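Local coordinates for protein lectin (Pleurotus ostreatus, PDB 6KBJ) that binds calcium ions and, beside one of them, the sugar N-acetyl-D-galactosamine, consistent with its being a calcium-dependent carbohydrate-binding lectin, at residues 219-224 against 351-356. Residues are numbered along the deposited sequence; the frame is centred on the assembly and turned at random.
Sequences NWIWTS and ESAKII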
ATOM      1  N   ASN A 219       7.215 -10.851 -11.551  1.00 24.83           N
ATOM      2  CA  ASN A 219       7.500 -11.782 -12.632  1.00 24.83           C
ATOM      3  C   ASN A 219       6.333 -12.601 -12.876  1.00 25.33           C
ATOM      4  O   ASN A 219       5.624 -12.984 -11.945  1.00 24.40           O
ATOM      5  CB  ASN A 219       8.663 -12.751 -12.332  1.00 23.91           C
ATOM      6  CG  ASN A 219       9.928 -12.054 -12.011  1.00 27.41           C
ATOM      7  OD1 ASN A 219      10.644 -11.567 -12.897  1.00 29.20           O
ATOM      8  ND2 ASN A 219      10.225 -11.972 -10.723  1.00 29.58           N
ATOM      9  N   TRP A 220       6.052 -12.833 -14.159  1.00 26.35           N
ATOM     10  CA  TRP A 220       5.065 -13.865 -14.497  1.00 24.01           C
ATOM     11  C   TRP A 220       5.718 -15.227 -14.247  1.00 22.90           C
ATOM     12  O   TRP A 220       6.885 -15.456 -14.610  1.00 22.57           O
ATOM     13  CB  TRP A 220       4.642 -13.827 -15.947  1.00 26.16           C
ATOM     14  CG  TRP A 220       3.912 -12.632 -16.323  1.00 22.03           C
ATOM     15  CD1 TRP A 220       4.454 -11.526 -16.860  1.00 21.36           C
ATOM     16  CD2 TRP A 220       2.500 -12.443 -16.318  1.00 22.01           C
ATOM     17  NE1 TRP A 220       3.458 -10.586 -17.083  1.00 23.08           N
ATOM     18  CE2 TRP A 220       2.250 -11.142 -16.798  1.00 19.24           C
ATOM     19  CE3 TRP A 220       1.423 -13.224 -15.899  1.00 24.13           C
ATOM     20  CZ2 TRP A 220       1.029 -10.624 -16.902  1.00 21.17           C
ATOM     21  CZ3 TRP A 220       0.131 -12.685 -15.999  1.00 23.50           C
ATOM     22  CH2 TRP A 220      -0.048 -11.391 -16.496  1.00 25.74           C
ATOM     23  N   ILE A 221       5.027 -16.071 -13.473  1.00 25.82           N
ATOM     24  CA  ILE A 221       5.593 -17.378 -13.124  1.00 26.08           C
ATOM     25  C   ILE A 221       4.674 -18.440 -13.586  1.00 21.88           C
ATOM     26  O   ILE A 221       3.442 -18.240 -13.751  1.00 21.37           O
ATOM     27  CB  ILE A 221       5.951 -17.574 -11.589  1.00 25.27           C
ATOM     28  CG1 ILE A 221       4.721 -17.573 -10.691  1.00 25.53           C
ATOM     29  CG2 ILE A 221       6.966 -16.513 -11.186  1.00 28.06           C
ATOM     30  CD1 ILE A 221       5.039 -17.822  -9.193  1.00 24.72           C
ATOM     31  N   TRP A 222       5.286 -19.594 -13.719  1.00 25.09           N
ATOM     32  CA  TRP A 222       4.495 -20.805 -13.847  1.00 26.70           C
ATOM     33  C   TRP A 222       5.377 -21.989 -13.435  1.00 24.80           C
ATOM     34  O   TRP A 222       6.553 -21.889 -13.027  1.00 29.42           O
ATOM     35  CB  TRP A 222       3.977 -20.950 -15.334  1.00 26.77           C
ATOM     36  CG  TRP A 222       2.707 -21.726 -15.606  1.00 26.10           C
ATOM     37  CD1 TRP A 222       2.639 -22.919 -16.235  1.00 23.68           C
ATOM     38  CD2 TRP A 222       1.332 -21.374 -15.260  1.00 25.76           C
ATOM     39  NE1 TRP A 222       1.314 -23.333 -16.277  1.00 23.01           N
ATOM     40  CE2 TRP A 222       0.511 -22.415 -15.687  1.00 23.25           C
ATOM     41  CE3 TRP A 222       0.748 -20.316 -14.589  1.00 26.91           C
ATOM     42  CZ2 TRP A 222      -0.845 -22.409 -15.535  1.00 25.14           C
ATOM     43  CZ3 TRP A 222      -0.633 -20.316 -14.422  1.00 27.52           C
ATOM     44  CH2 TRP A 222      -1.409 -21.362 -14.919  1.00 28.30           C
ATOM     45  N   THR A 223       4.742 -23.106 -13.579  1.00 27.69           N
ATOM     46  CA  THR A 223       5.314 -24.443 -13.569  1.00 33.40           C
ATOM     47  C   THR A 223       6.185 -24.602 -14.821  1.00 39.66           C
ATOM     48  O   THR A 223       6.002 -23.876 -15.813  1.00 36.78           O
ATOM     49  CB  THR A 223       4.048 -25.276 -13.428  1.00 38.63           C
ATOM     50  OG1 THR A 223       3.947 -25.906 -12.105  1.00 40.33           O
ATOM     51  CG2 THR A 223       3.814 -25.983 -14.445  1.00 39.31           C
ATOM     52  N   SER A 224       7.187 -25.446 -14.691  1.00 41.95           N
ATOM     53  CA  SER A 224       8.256 -25.796 -15.663  1.00 41.95           C
ATOM     54  C   SER A 224       7.918 -26.335 -17.060  1.00 43.43           C
ATOM     55  O   SER A 224       8.741 -26.407 -17.967  1.00 42.58           O
ATOM     56  CB  SER A 224       8.963 -27.001 -15.047  1.00 42.59           C
ATOM     57  OG  SER A 224      10.117 -26.459 -14.649  1.00 44.51           O
ATOM     58  N   GLU A 351       8.345 -27.976  -7.064  1.00 42.81           N
ATOM     59  CA  GLU A 351       9.577 -27.317  -7.635  1.00 45.84           C
ATOM     60  C   GLU A 351       9.613 -25.788  -7.353  1.00 32.90           C
ATOM     61  O   GLU A 351       8.596 -25.188  -7.086  1.00 37.04           O
ATOM     62  CB  GLU A 351       9.620 -27.515  -9.161  1.00 48.44           C
ATOM     63  CG  GLU A 351       8.390 -26.915  -9.940  1.00 54.82           C
ATOM     64  CD  GLU A 351       8.284 -27.331 -11.419  1.00 57.44           C
ATOM     65  OE1 GLU A 351       9.328 -27.699 -12.009  1.00 57.86           O
ATOM     66  OE2 GLU A 351       7.153 -27.332 -11.952  1.00 48.76           O
ATOM     67  N   SER A 352      10.776 -25.183  -7.440  1.00 30.29           N
ATOM     68  CA  SER A 352      10.926 -23.773  -7.730  1.00 36.67           C
ATOM     69  C   SER A 352      10.104 -23.364  -8.936  1.00 41.38           C
ATOM     70  O   SER A 352      10.158 -24.044  -9.978  1.00 38.34           O
ATOM     71  CB  SER A 352      12.331 -23.508  -8.119  1.00 37.20           C
ATOM     72  OG  SER A 352      12.988 -23.572  -6.926  1.00 40.60           O
ATOM     73  N   ALA A 353       9.344 -22.287  -8.785  1.00 35.66           N
ATOM     74  CA  ALA A 353       8.495 -21.790  -9.862  1.00 33.09           C
ATOM     75  C   ALA A 353       9.426 -21.271 -10.943  1.00 29.32           C
ATOM     76  O   ALA A 353      10.520 -20.803 -10.671  1.00 28.16           O
ATOM     77  CB  ALA A 353       7.629 -20.671  -9.368  1.00 31.87           C
ATOM     78  N   LYS A 354       8.975 -21.412 -12.172  1.00 28.23           N
ATOM     79  CA  LYS A 354       9.719 -20.900 -13.339  1.00 30.76           C
ATOM     80  C   LYS A 354       9.287 -19.431 -13.662  1.00 24.16           C
ATOM     81  O   LYS A 354       8.083 -19.159 -13.763  1.00 26.96           O
ATOM     82  CB  LYS A 354       9.404 -21.779 -14.550  1.00 31.19           C
ATOM     83  CG  LYS A 354      10.409 -21.550 -15.686  1.00 35.53           C
ATOM     84  CD  LYS A 354       9.918 -22.247 -16.977  1.00 37.30           C
ATOM     85  CE  LYS A 354      10.719 -21.769 -18.202  1.00 43.25           C
ATOM     86  NZ  LYS A 354      10.277 -22.536 -19.408  1.00 42.77           N
ATOM     87  N   ILE A 355      10.277 -18.541 -13.746  1.00 24.06           N
ATOM     88  CA  ILE A 355      10.136 -17.222 -14.305  1.00 27.00           C
ATOM     89  C   ILE A 355       9.923 -17.311 -15.828  1.00 29.00           C
ATOM     90  O   ILE A 355      10.812 -17.736 -16.570  1.00 27.47           O
ATOM     91  CB  ILE A 355      11.331 -16.320 -13.936  1.00 30.70           C
ATOM     92  CG1 ILE A 355      11.241 -15.955 -12.429  1.00 31.32           C
ATOM     93  CG2 ILE A 355      11.268 -14.996 -14.740  1.00 34.53           C
ATOM     94  CD1 ILE A 355      12.473 -15.305 -11.860  1.00 34.90           C
ATOM     95  N   ILE A 356       8.702 -16.990 -16.233  1.00 26.57           N
ATOM     96  CA  ILE A 356       8.356 -16.819 -17.627  1.00 33.20           C
ATOM     97  C   ILE A 356       8.945 -15.503 -18.204  1.00 32.79           C
ATOM     98  O   ILE A 356       9.524 -15.545 -19.260  1.00 29.52           O
ATOM     99  CB  ILE A 356       6.845 -16.821 -17.807  1.00 30.78           C
ATOM    100  CG1 ILE A 356       6.265 -18.060 -17.136  1.00 35.30           C
ATOM    101  CG2 ILE A 356       6.504 -16.812 -19.306  1.00 35.19           C
ATOM    102  CD1 ILE A 356       7.005 -19.371 -17.468  1.00 31.88           C
TER
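Glu351 tucks CG between its own N and C (chi1 60°) and then runs out extended, which carries its carboxylate across to Ser224. Ser224 OG donates to Glu351 OE1 at 3.0 Å, meeting it from well above the carboxylate plane, while Ser224 N makes a weak, long bond to Glu351 OE2. Gln334 adds a further weak bond to OE2. Ile356, with both torsions near -50°, folds CG1 and CD1 back over strand 219-222; Ile356 CD1 rests 4.0 Å from Trp222 CB, and Ile356 CB lies against Trp220 CB.

Between these two ends the strands pair antiparallel. Trp222 and Lys354 form a hydrogen-bonded pair: Trp222 N reaches Lys354 O at 2.8 Å, and Lys354 N returns to Trp222 O at 2.6 Å. Ile356 N gives a third bond, to Trp220 O at 2.9 Å. Ile221 and Ile355 are the neighbouring non-hydrogen-bonded pair; here Ile221 CA sits 3.1 Å from Lys354 O in a CA-H...O contact. On their face, Ile221 CD1 packs on Ala353 CB at 3.9 Å, and Ile355 lies obliquely against the side chain of Asn219. On the other face, Lys354 stretches past Ser224 to bond Asn226 O through NZ.

Strand 219-222 pairs in this way with strand 351-358, while the Ile221 main chain also bonds Val308 of strand 307-316. Its Trp222 and Trp220 side chains approach Asn301 and Asp259 of a calcium site, and the Trp220 ring stacks on Trp364. The chemistry is that of a strand pairing held chiefly by main-chain bonds; Glu351 tethers the loop after strand 219-222 through one hydroxyl bond and one weak main-chain bond, which probably restrains it only loosely.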